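Local atomic coordinates of glutathione S-transferase (PDB entry 4O7H), a protein that probably catalyses the conjugation of glutathione to electrophilic substrates, as a dimeric member of the glutathione S-transferase family. Residues R14-A19 with W65-Y70; A89-L94 with W153-M158; A96-K101 with I164-H169; Y143-I148 with P185-W190. One frame throughout, in Å; residues are numbered along the deposited sequence.

In the fold
Interaction 1 lies in the thioredoxin-like N-terminal domain, interactions 2, 3 and 4 in the helical part that follows. The centres of interactions 1 and 3 lie about 12 Å apart, and a salt bridge from Lys-15 and a hydrogen bond from Trp-65, both to Asp-99, tie the two domains there. Glu-69 of interaction 1 pairs with Arg-92 of the helix used by interaction 2. Interactions 2 and 3 share helix 85-119 and meet where Leu-154 touches Ala-166. Trp-190 of interaction 4 packs on that same alanine, the centres of interactions 3 and 4 being about 14 Å apart. Interactions 1 and 4 do not touch, their nearest atoms being about 10 Å apart. Interactions 1, 2 and 3 also touch the second subunit.

Interaction 1 (R14-A19 with W65-Y70); sequences RKVRVA and WAICEY
Lys-15 and Val-16 of helix 11-22 pack on Trp-65, Ile-67 and Cys-68 of helix 64-74. Both helices belong to the thioredoxin-like N-terminal domain of a glutathione S-transferase. The short segments run nearly parallel, 13° apart, with axes 10.1 Å from each other at closest approach. Lys-15 comes first. Its CG is anti to the backbone N (chi1 161°), and its CD passes Cys-68 SG at 4.0 Å. The chain then bends at chi3. Its NZ ends at the edge of the Trp-65 ring, 4.1 Å from Trp-65 CD1 and near the ring plane. The charge has its polar partners in the helical domain: a salt bridge to Asp-99 and a hydrogen bond to Thr-165. Trp-65 NE1 also bonds to Asp-99, so one carboxylate holds both side chains. The Trp-65 ring also stacks on that of Trp-65 of the second subunit. Val-16 follows, its CA 6.9 Å from the CA of Cys-68. Its side chain crosses that of Ile-67 at about a right angle. Both of its methyl groups meet the same branch: Val-16 CG1 lies 3.7 Å from Ile-67 CG2, and Val-16 CG2 lies 3.9 Å from that methyl.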
# COMPACT_ATOMS: atom_id res chain seq x y z
N ARG A 14 -12.77 -7.10 1.49
CA ARG A 14 -12.95 -8.51 1.15
C ARG A 14 -11.83 -9.33 1.72
O ARG A 14 -12.05 -10.40 2.32
CB ARG A 14 -13.08 -8.71 -0.35
CG ARG A 14 -14.39 -8.21 -0.98
CD ARG A 14 -14.52 -8.61 -2.47
NE ARG A 14 -15.88 -8.25 -2.89
CZ ARG A 14 -16.67 -8.98 -3.66
NH1 ARG A 14 -16.23 -10.08 -4.25
NH2 ARG A 14 -17.93 -8.59 -3.84
N LYS A 15 -10.60 -8.87 1.52
CA LYS A 15 -9.45 -9.59 2.05
C LYS A 15 -9.51 -9.82 3.55
O LYS A 15 -9.23 -10.91 4.04
CB LYS A 15 -8.12 -8.91 1.67
CG LYS A 15 -6.99 -9.36 2.59
CD LYS A 15 -5.66 -9.09 2.03
CE LYS A 15 -5.39 -7.65 1.88
NZ LYS A 15 -4.00 -7.54 1.38
N VAL A 16 -9.88 -8.80 4.32
CA VAL A 16 -9.97 -8.96 5.75
C VAL A 16 -11.08 -9.96 6.15
O VAL A 16 -10.88 -10.79 7.02
CB VAL A 16 -10.12 -7.60 6.44
CG1 VAL A 16 -10.33 -7.77 7.94
CG2 VAL A 16 -8.86 -6.73 6.27
N ARG A 17 -12.21 -9.93 5.45
CA ARG A 17 -13.25 -10.87 5.71
C ARG A 17 -12.74 -12.32 5.50
O ARG A 17 -13.02 -13.20 6.31
CB ARG A 17 -14.47 -10.67 4.81
CG ARG A 17 -15.21 -9.38 5.05
CD ARG A 17 -16.49 -9.37 4.25
NE ARG A 17 -17.50 -10.21 4.91
CZ ARG A 17 -18.74 -10.35 4.41
NH1 ARG A 17 -19.07 -9.78 3.27
NH2 ARG A 17 -19.66 -11.03 5.10
N VAL A 18 -12.07 -12.55 4.39
CA VAL A 18 -11.49 -13.88 4.12
C VAL A 18 -10.48 -14.25 5.19
O VAL A 18 -10.48 -15.41 5.71
CB VAL A 18 -10.93 -13.97 2.70
CG1 VAL A 18 -10.21 -15.33 2.49
CG2 VAL A 18 -12.02 -13.72 1.65
N ALA A 19 -9.62 -13.31 5.58
CA ALA A 19 -8.60 -13.56 6.61
C ALA A 19 -9.22 -13.93 7.97
O ALA A 19 -8.79 -14.86 8.63
CB ALA A 19 -7.70 -12.34 6.74
N TRP A 65 -3.76 -3.47 5.48
CA TRP A 65 -2.50 -4.05 5.79
C TRP A 65 -2.29 -4.04 7.29
O TRP A 65 -1.87 -5.05 7.90
CB TRP A 65 -1.33 -3.35 5.10
CG TRP A 65 -1.22 -3.56 3.64
CD1 TRP A 65 -2.04 -4.26 2.80
CD2 TRP A 65 -0.20 -2.95 2.77
NE1 TRP A 65 -1.59 -4.15 1.47
CE2 TRP A 65 -0.49 -3.34 1.44
CE3 TRP A 65 0.89 -2.08 3.01
CZ2 TRP A 65 0.32 -2.96 0.36
CZ3 TRP A 65 1.67 -1.73 1.99
CH2 TRP A 65 1.39 -2.14 0.66
N ALA A 66 -2.57 -2.90 7.94
CA ALA A 66 -2.45 -2.84 9.39
C ALA A 66 -3.29 -3.91 10.07
O ALA A 66 -2.86 -4.57 11.02
CB ALA A 66 -2.89 -1.49 9.91
N ILE A 67 -4.52 -4.11 9.58
CA ILE A 67 -5.39 -5.16 10.14
C ILE A 67 -4.79 -6.55 9.93
O ILE A 67 -4.74 -7.35 10.85
CB ILE A 67 -6.83 -5.10 9.57
CG1 ILE A 67 -7.53 -3.81 10.04
CG2 ILE A 67 -7.59 -6.33 9.98
CD1 ILE A 67 -8.78 -3.51 9.22
N CYS A 68 -4.31 -6.83 8.72
CA CYS A 68 -3.70 -8.14 8.43
C CYS A 68 -2.49 -8.42 9.28
O CYS A 68 -2.34 -9.54 9.83
CB CYS A 68 -3.42 -8.26 6.95
SG CYS A 68 -4.93 -8.45 5.95
N GLU A 69 -1.64 -7.42 9.48
CA GLU A 69 -0.45 -7.64 10.30
C GLU A 69 -0.85 -7.79 11.77
O GLU A 69 -0.30 -8.64 12.47
CB GLU A 69 0.53 -6.50 10.14
CG GLU A 69 1.09 -6.35 8.74
CD GLU A 69 2.05 -7.46 8.38
OE1 GLU A 69 2.65 -8.09 9.27
OE2 GLU A 69 2.17 -7.69 7.17
N TYR A 70 -1.85 -7.02 12.21
CA TYR A 70 -2.39 -7.12 13.56
C TYR A 70 -2.95 -8.52 13.75
O TYR A 70 -2.70 -9.16 14.80
CB TYR A 70 -3.49 -6.09 13.75
CG TYR A 70 -4.32 -6.30 14.99
CD1 TYR A 70 -3.90 -5.81 16.23
CD2 TYR A 70 -5.52 -6.99 14.93
CE1 TYR A 70 -4.69 -5.99 17.39
CE2 TYR A 70 -6.29 -7.19 16.09
CZ TYR A 70 -5.86 -6.71 17.29
OH TYR A 70 -6.64 -6.92 18.46

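Interaction 2 (A89-L94 with W153-M158); sequences AEVRRL and WLAGDM
Leu-94 and Val-91 of helix 85-119 close over Ala-155, which lies in the loop between helices 127-150 and 161-175. The loop makes a type I beta turn from Trp-153 to Gly-156. Ala-155 points its CB toward the helix, and Val-91 CG2 meets that CB at 3.6 Å. Leu-94 reaches the turn with one methyl: Leu-94 CD1 is 3.4 Å from Leu-154 O and 3.9 Å from Ala-155 CA.

Glu-90 can be followed outward. Its CB leads to CG, which is anti to the backbone N (chi1 176°) and lies 3.9 Å from Ala-155 O. The chain bends at chi2, and CD carries the carboxylate to Arg-93, one turn on. Arg-93 grips it side-on. Arg-93 NE gives a nearly straight bond of 2.9 Å to Glu-90 OE1, which it meets from above the carboxylate plane. Arg-93 NH2 reaches Glu-90 OE2 at 2.8 Å on the syn side, somewhat out of the carboxylate plane. OE2 also forms a salt bridge with Arg-151. An alanine in place of Glu-90 would probably leave Arg-93 and Arg-151 without this shared counter-charge and set the Arg-93 guanidinium freer to turn.

The contact joins the loop to helix 85-119. Leu-94 also touches Ala-162 of helix 161-175 and Leu-147 of helix 127-150, while Leu-154 reaches Trp-190 of helix 185-195.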
# COMPACT_ATOMS: atom_id res chain seq x y z
N ALA A 89 8.62 -12.27 3.44
CA ALA A 89 8.93 -11.22 2.49
C ALA A 89 8.31 -11.47 1.10
O ALA A 89 7.92 -10.52 0.43
CB ALA A 89 10.44 -11.05 2.37
N GLU A 90 8.28 -12.73 0.65
CA GLU A 90 7.68 -13.08 -0.64
C GLU A 90 6.16 -12.89 -0.58
O GLU A 90 5.54 -12.34 -1.52
CB GLU A 90 8.06 -14.53 -1.00
CG GLU A 90 7.44 -15.07 -2.27
CD GLU A 90 7.86 -14.37 -3.55
OE1 GLU A 90 8.78 -13.53 -3.54
OE2 GLU A 90 7.23 -14.66 -4.61
N VAL A 91 5.57 -13.30 0.53
CA VAL A 91 4.13 -13.03 0.73
C VAL A 91 3.85 -11.53 0.61
O VAL A 91 2.91 -11.09 -0.10
CB VAL A 91 3.62 -13.55 2.08
CG1 VAL A 91 2.18 -13.11 2.29
CG2 VAL A 91 3.73 -15.07 2.13
N ARG A 92 4.63 -10.73 1.33
CA ARG A 92 4.42 -9.28 1.35
C ARG A 92 4.67 -8.61 -0.02
O ARG A 92 3.93 -7.67 -0.43
CB ARG A 92 5.20 -8.62 2.49
CG ARG A 92 4.70 -9.01 3.85
CD ARG A 92 5.23 -8.10 4.92
NE ARG A 92 4.84 -8.44 6.29
CZ ARG A 92 5.59 -9.09 7.18
NH1 ARG A 92 6.78 -9.58 6.88
NH2 ARG A 92 5.13 -9.24 8.39
N ARG A 93 5.68 -9.11 -0.75
CA ARG A 93 5.92 -8.70 -2.11
C ARG A 93 4.69 -8.88 -2.96
O ARG A 93 4.30 -7.97 -3.70
CB ARG A 93 7.13 -9.48 -2.74
CG ARG A 93 7.44 -9.05 -4.17
CD ARG A 93 8.53 -9.92 -4.81
NE ARG A 93 8.06 -11.26 -5.20
CZ ARG A 93 7.37 -11.49 -6.30
NH1 ARG A 93 7.04 -10.48 -7.11
NH2 ARG A 93 7.00 -12.72 -6.59
N LEU A 94 4.11 -10.07 -2.87
CA LEU A 94 2.96 -10.39 -3.71
C LEU A 94 1.71 -9.65 -3.25
O LEU A 94 0.90 -9.21 -4.08
CB LEU A 94 2.75 -11.91 -3.75
CG LEU A 94 3.75 -12.61 -4.68
CD1 LEU A 94 3.71 -14.09 -4.41
CD2 LEU A 94 3.47 -12.29 -6.14
N TRP A 153 0.93 -22.76 -3.82
CA TRP A 153 0.06 -21.58 -3.68
C TRP A 153 0.91 -20.40 -4.17
O TRP A 153 2.09 -20.53 -4.47
CB TRP A 153 -0.37 -21.41 -2.23
CG TRP A 153 -1.29 -22.46 -1.74
CD1 TRP A 153 -0.96 -23.54 -0.95
CD2 TRP A 153 -2.69 -22.56 -1.97
NE1 TRP A 153 -2.08 -24.30 -0.70
CE2 TRP A 153 -3.15 -23.73 -1.30
CE3 TRP A 153 -3.61 -21.81 -2.70
CZ2 TRP A 153 -4.50 -24.14 -1.33
CZ3 TRP A 153 -4.92 -22.21 -2.73
CH2 TRP A 153 -5.35 -23.38 -2.07
N LEU A 154 0.36 -19.18 -4.24
CA LEU A 154 1.10 -18.11 -4.98
C LEU A 154 2.46 -17.75 -4.39
O LEU A 154 3.37 -17.42 -5.12
CB LEU A 154 0.33 -16.79 -5.03
CG LEU A 154 -0.90 -16.70 -5.89
CD1 LEU A 154 -1.39 -15.24 -5.85
CD2 LEU A 154 -0.57 -17.09 -7.31
N ALA A 155 2.58 -17.83 -3.07
CA ALA A 155 3.81 -17.45 -2.37
C ALA A 155 4.63 -18.61 -1.91
O ALA A 155 5.68 -18.40 -1.27
CB ALA A 155 3.50 -16.54 -1.18
N GLY A 156 4.18 -19.83 -2.18
CA GLY A 156 4.89 -21.05 -1.78
C GLY A 156 3.99 -22.17 -1.29
O GLY A 156 2.96 -22.45 -1.88
N ASP A 157 4.42 -22.86 -0.22
CA ASP A 157 3.85 -24.13 0.16
C ASP A 157 2.51 -24.07 0.90
O ASP A 157 1.81 -25.07 1.03
CB ASP A 157 4.86 -24.89 1.04
N MET A 158 2.11 -22.88 1.33
CA MET A 158 0.89 -22.75 2.12
C MET A 158 0.10 -21.56 1.60
O MET A 158 0.70 -20.68 1.03
CB MET A 158 1.22 -22.52 3.59
CG MET A 158 2.21 -21.44 3.87
SD MET A 158 2.58 -21.23 5.63
CE MET A 158 1.25 -20.15 6.09

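Interaction 3 (A96-K101 with I164-H169); sequences AWFDRK and ITAACH
Phe-98 lays the face of its ring on Ala-166. The alanine CB stands almost on the ring normal, 3.5 Å from the centroid and 4° off that normal, which makes a centred CH-pi contact. The opposite face is covered by Trp-97 CD1, also over the centre, so the ring is held between two neighbours. Further back on the side chain, Phe-98 CB meets Thr-165 CG2 at 3.7 Å. His-169 turns one face to the Phe-98 backbone: Phe-98 O lies above the ring, toward its rim, 3.6 Å from His-169 CE1. His-169 ND1 donates to Thr-165 O at 3.2 Å. The carbonyl oxygen lies near the imidazole plane, while the donor stands 50° out of the carbonyl plane. That oxygen also takes the helical bond from His-169 N, and the second bond helps fix the ring's rotation. Asp-99 and Thr-165 cross at about a right angle, with Thr-165 CG2 against the carboxylate; their polar partners are Lys-15 for both and Trp-65 for Asp-99. The segments of helices 85-119 and 161-175 run 35° apart, with axes 8.9 Å from each other. This packing belongs to the all-helical C-terminal domain of glutathione S-transferases, at its border with the thioredoxin-like domain.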
# COMPACT_ATOMS: atom_id res chain seq x y z
N ALA A 96 1.78 -6.66 -2.09
CA ALA A 96 1.97 -5.38 -2.75
C ALA A 96 1.74 -5.44 -4.27
O ALA A 96 1.19 -4.50 -4.84
CB ALA A 96 3.37 -4.84 -2.48
N TRP A 97 2.18 -6.50 -4.92
CA TRP A 97 1.93 -6.64 -6.36
C TRP A 97 0.42 -6.43 -6.64
O TRP A 97 0.04 -5.68 -7.57
CB TRP A 97 2.32 -8.01 -6.82
CG TRP A 97 2.04 -8.22 -8.26
CD1 TRP A 97 0.85 -8.56 -8.82
CD2 TRP A 97 2.98 -8.11 -9.35
NE1 TRP A 97 0.97 -8.65 -10.18
CE2 TRP A 97 2.28 -8.41 -10.52
CE3 TRP A 97 4.35 -7.81 -9.43
CZ2 TRP A 97 2.89 -8.40 -11.79
CZ3 TRP A 97 4.94 -7.80 -10.65
CH2 TRP A 97 4.23 -8.10 -11.82
N PHE A 98 -0.41 -7.05 -5.86
CA PHE A 98 -1.86 -6.97 -6.12
C PHE A 98 -2.46 -5.72 -5.56
O PHE A 98 -3.28 -5.08 -6.22
CB PHE A 98 -2.58 -8.26 -5.63
CG PHE A 98 -2.27 -9.40 -6.54
CD1 PHE A 98 -2.93 -9.55 -7.75
CD2 PHE A 98 -1.25 -10.25 -6.22
CE1 PHE A 98 -2.55 -10.59 -8.62
CE2 PHE A 98 -0.84 -11.25 -7.10
CZ PHE A 98 -1.52 -11.41 -8.28
N ASP A 99 -2.09 -5.33 -4.33
CA ASP A 99 -2.72 -4.11 -3.76
C ASP A 99 -2.22 -2.78 -4.37
O ASP A 99 -2.87 -1.75 -4.21
CB ASP A 99 -2.59 -4.07 -2.23
CG ASP A 99 -3.59 -4.93 -1.51
OD1 ASP A 99 -4.70 -5.29 -2.05
OD2 ASP A 99 -3.29 -5.35 -0.35
N ARG A 100 -1.08 -2.80 -5.04
CA ARG A 100 -0.60 -1.65 -5.83
C ARG A 100 -0.78 -1.84 -7.32
O ARG A 100 -1.51 -1.07 -7.95
CB ARG A 100 0.91 -1.33 -5.52
CG ARG A 100 1.53 -0.27 -6.42
CD ARG A 100 2.91 0.27 -5.92
NE ARG A 100 3.83 -0.84 -5.77
CZ ARG A 100 4.36 -1.27 -4.62
NH1 ARG A 100 4.09 -0.65 -3.48
NH2 ARG A 100 5.11 -2.33 -4.63
N LYS A 101 -0.02 -2.74 -7.92
CA LYS A 101 0.07 -2.87 -9.39
C LYS A 101 -1.26 -3.37 -9.98
O LYS A 101 -1.83 -2.75 -10.88
CB LYS A 101 1.24 -3.73 -9.83
CG LYS A 101 1.49 -3.70 -11.30
CD LYS A 101 2.61 -4.64 -11.72
CE LYS A 101 2.64 -4.89 -13.22
NZ LYS A 101 3.07 -3.69 -14.00
N ILE A 164 -4.99 -14.66 -0.85
CA ILE A 164 -6.23 -13.99 -0.44
C ILE A 164 -6.38 -12.65 -1.18
O ILE A 164 -7.43 -12.33 -1.74
CB ILE A 164 -6.28 -13.79 1.04
CG1 ILE A 164 -6.36 -15.16 1.76
CG2 ILE A 164 -7.51 -13.00 1.43
CD1 ILE A 164 -6.14 -15.02 3.23
N THR A 165 -5.30 -11.88 -1.21
CA THR A 165 -5.30 -10.56 -1.83
C THR A 165 -5.62 -10.68 -3.34
O THR A 165 -6.53 -10.03 -3.85
CB THR A 165 -3.96 -9.84 -1.60
OG1 THR A 165 -3.68 -9.78 -0.17
CG2 THR A 165 -4.02 -8.42 -2.18
N ALA A 166 -4.88 -11.55 -4.03
CA ALA A 166 -5.07 -11.73 -5.46
C ALA A 166 -6.52 -12.20 -5.79
O ALA A 166 -7.19 -11.66 -6.71
CB ALA A 166 -4.06 -12.74 -6.02
N ALA A 167 -7.04 -13.15 -5.00
CA ALA A 167 -8.35 -13.72 -5.25
C ALA A 167 -9.42 -12.68 -4.94
O ALA A 167 -10.46 -12.64 -5.60
CB ALA A 167 -8.55 -14.98 -4.41
N CYS A 168 -9.19 -11.82 -3.93
CA CYS A 168 -10.20 -10.83 -3.55
C CYS A 168 -10.30 -9.76 -4.65
O CYS A 168 -11.40 -9.34 -5.03
CB CYS A 168 -9.96 -10.24 -2.19
SG CYS A 168 -10.41 -11.38 -0.87
N HIS A 169 -9.15 -9.34 -5.19
CA HIS A 169 -9.17 -8.41 -6.33
C HIS A 169 -9.89 -9.06 -7.51
O HIS A 169 -10.78 -8.47 -8.09
CB HIS A 169 -7.75 -8.04 -6.68
CG HIS A 169 -7.26 -6.86 -5.92
ND1 HIS A 169 -6.56 -6.93 -4.73
CD2 HIS A 169 -7.42 -5.55 -6.17
CE1 HIS A 169 -6.24 -5.70 -4.35
NE2 HIS A 169 -6.82 -4.86 -5.18

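Interaction 4 (Y143-I148 with P185-W190); sequences YISWLI and PQAKEW
The segments of helices 127-150 and 185-195 cross at 73°, with axes 7.8 Å apart and the CA atoms of Ser-145 and Ala-187 only 4.7 Å from each other. Small side chains meet at this crossing. Ser-145 OG accepts a weak hydrogen bond from Ala-187 N, 3.2 Å away and bent to 135°. The serine also bonds to Leu-141 O, one turn back in its own helix. A water adds a second link. It bonds to Ser-145 OG, accepts from Gln-186 N and donates to Gln-186 OE1, and so satisfies a backbone N-H in the first turn of helix 185-195.

Both helices belong to the all-helical C-terminal domain of the glutathione S-transferase fold. Ile-144 and Ile-148, one turn apart, reach the Trp-190 ring, and each crosses that side chain at about a right angle. Ile-144 CG2 touches Ala-187 CB at 3.7 Å and Trp-190 CE3 at 3.8 Å. Ile-148 CG1 is anti to the backbone N (chi1 -157°). Beyond it, Ile-148 CD1 lies 3.7 Å from Trp-190 CD1, while Ile-148 CG2 rests 3.7 Å from Gln-186 O. An alanine in place of Ile-148 would probably open a gap beside Trp-190 CD1 and leave the indole less firmly packed. Trp-190 NE1 itself bonds to Asp-163 of helix 161-175.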
# COMPACT_ATOMS: atom_id res chain seq x y z
N TYR A 143 1.01 -14.02 -15.00
CA TYR A 143 1.93 -14.11 -13.88
C TYR A 143 1.47 -15.09 -12.82
O TYR A 143 2.23 -15.86 -12.29
CB TYR A 143 2.16 -12.71 -13.29
CG TYR A 143 3.23 -12.62 -12.26
CD1 TYR A 143 4.45 -13.27 -12.45
CD2 TYR A 143 3.04 -11.91 -11.09
CE1 TYR A 143 5.45 -13.19 -11.49
CE2 TYR A 143 4.03 -11.81 -10.14
CZ TYR A 143 5.23 -12.45 -10.34
OH TYR A 143 6.22 -12.42 -9.41
N ILE A 144 0.19 -15.02 -12.48
CA ILE A 144 -0.39 -15.99 -11.57
C ILE A 144 -0.18 -17.41 -12.07
O ILE A 144 0.23 -18.30 -11.33
CB ILE A 144 -1.88 -15.68 -11.35
CG1 ILE A 144 -2.05 -14.38 -10.56
CG2 ILE A 144 -2.57 -16.85 -10.67
CD1 ILE A 144 -3.47 -13.91 -10.44
N SER A 145 -0.46 -17.60 -13.36
CA SER A 145 -0.29 -18.93 -13.95
C SER A 145 1.16 -19.42 -13.82
O SER A 145 1.39 -20.57 -13.48
CB SER A 145 -0.69 -18.94 -15.41
OG SER A 145 -2.10 -18.69 -15.58
N TRP A 146 2.10 -18.53 -14.06
CA TRP A 146 3.55 -18.84 -13.89
C TRP A 146 3.91 -19.24 -12.47
O TRP A 146 4.52 -20.31 -12.21
CB TRP A 146 4.39 -17.63 -14.36
CG TRP A 146 5.84 -17.90 -14.30
CD1 TRP A 146 6.68 -17.62 -13.27
CD2 TRP A 146 6.63 -18.58 -15.30
NE1 TRP A 146 7.96 -18.09 -13.56
CE2 TRP A 146 7.95 -18.65 -14.81
CE3 TRP A 146 6.34 -19.11 -16.55
CZ2 TRP A 146 9.00 -19.27 -15.52
CZ3 TRP A 146 7.42 -19.73 -17.28
CH2 TRP A 146 8.69 -19.79 -16.75
N LEU A 147 3.44 -18.45 -11.49
CA LEU A 147 3.69 -18.75 -10.09
C LEU A 147 3.09 -20.10 -9.68
O LEU A 147 3.73 -20.94 -9.06
CB LEU A 147 3.18 -17.59 -9.19
CG LEU A 147 3.83 -16.24 -9.38
CD1 LEU A 147 3.01 -15.26 -8.56
CD2 LEU A 147 5.30 -16.31 -8.91
N ILE A 148 1.81 -20.31 -10.00
CA ILE A 148 1.08 -21.50 -9.52
C ILE A 148 1.51 -22.74 -10.29
O ILE A 148 1.29 -23.84 -9.83
CB ILE A 148 -0.48 -21.26 -9.52
CG1 ILE A 148 -1.17 -22.21 -8.53
CG2 ILE A 148 -1.09 -21.41 -10.89
CD1 ILE A 148 -0.81 -21.85 -7.11
N PRO A 185 -5.88 -20.88 -18.11
CA PRO A 185 -6.42 -22.03 -17.39
C PRO A 185 -5.73 -22.36 -16.04
O PRO A 185 -6.39 -22.83 -15.11
CB PRO A 185 -6.30 -23.18 -18.38
CG PRO A 185 -5.35 -22.71 -19.44
CD PRO A 185 -5.52 -21.23 -19.51
N GLN A 186 -4.42 -22.14 -15.91
CA GLN A 186 -3.74 -22.46 -14.65
C GLN A 186 -4.23 -21.47 -13.55
O GLN A 186 -4.47 -21.87 -12.41
CB GLN A 186 -2.22 -22.38 -14.83
CG GLN A 186 -1.74 -23.39 -15.87
CD GLN A 186 -0.39 -23.04 -16.51
OE1 GLN A 186 -0.19 -21.95 -17.03
NE2 GLN A 186 0.54 -23.98 -16.46
N ALA A 187 -4.31 -20.20 -13.89
CA ALA A 187 -4.89 -19.17 -12.95
C ALA A 187 -6.33 -19.47 -12.62
O ALA A 187 -6.74 -19.37 -11.45
CB ALA A 187 -4.81 -17.75 -13.52
N LYS A 188 -7.11 -19.88 -13.63
CA LYS A 188 -8.48 -20.27 -13.37
C LYS A 188 -8.61 -21.39 -12.35
O LYS A 188 -9.45 -21.35 -11.41
CB LYS A 188 -9.13 -20.70 -14.70
CG LYS A 188 -10.62 -20.95 -14.54
CD LYS A 188 -11.25 -21.54 -15.79
CE LYS A 188 -12.62 -22.09 -15.40
NZ LYS A 188 -13.31 -22.75 -16.54
N GLU A 189 -7.78 -22.41 -12.49
CA GLU A 189 -7.80 -23.52 -11.55
C GLU A 189 -7.44 -23.11 -10.14
O GLU A 189 -8.03 -23.58 -9.21
CB GLU A 189 -6.92 -24.68 -12.03
CG GLU A 189 -7.61 -25.47 -13.15
CD GLU A 189 -9.14 -25.64 -12.92
OE1 GLU A 189 -9.56 -26.33 -11.92
OE2 GLU A 189 -9.95 -25.06 -13.72
N TRP A 190 -6.45 -22.23 -10.01
CA TRP A 190 -6.06 -21.71 -8.72
C TRP A 190 -7.19 -20.92 -8.09
O TRP A 190 -7.51 -21.09 -6.90
CB TRP A 190 -4.77 -20.87 -8.85
CG TRP A 190 -4.61 -19.87 -7.67
CD1 TRP A 190 -4.06 -20.10 -6.49
CD2 TRP A 190 -5.04 -18.50 -7.66
NE1 TRP A 190 -4.09 -18.97 -5.71
CE2 TRP A 190 -4.72 -17.98 -6.41
CE3 TRP A 190 -5.69 -17.70 -8.59
CZ2 TRP A 190 -5.05 -16.68 -6.05
CZ3 TRP A 190 -6.04 -16.43 -8.24
CH2 TRP A 190 -5.70 -15.91 -6.98
O HOH W 1 -2.69 -20.75 -17.85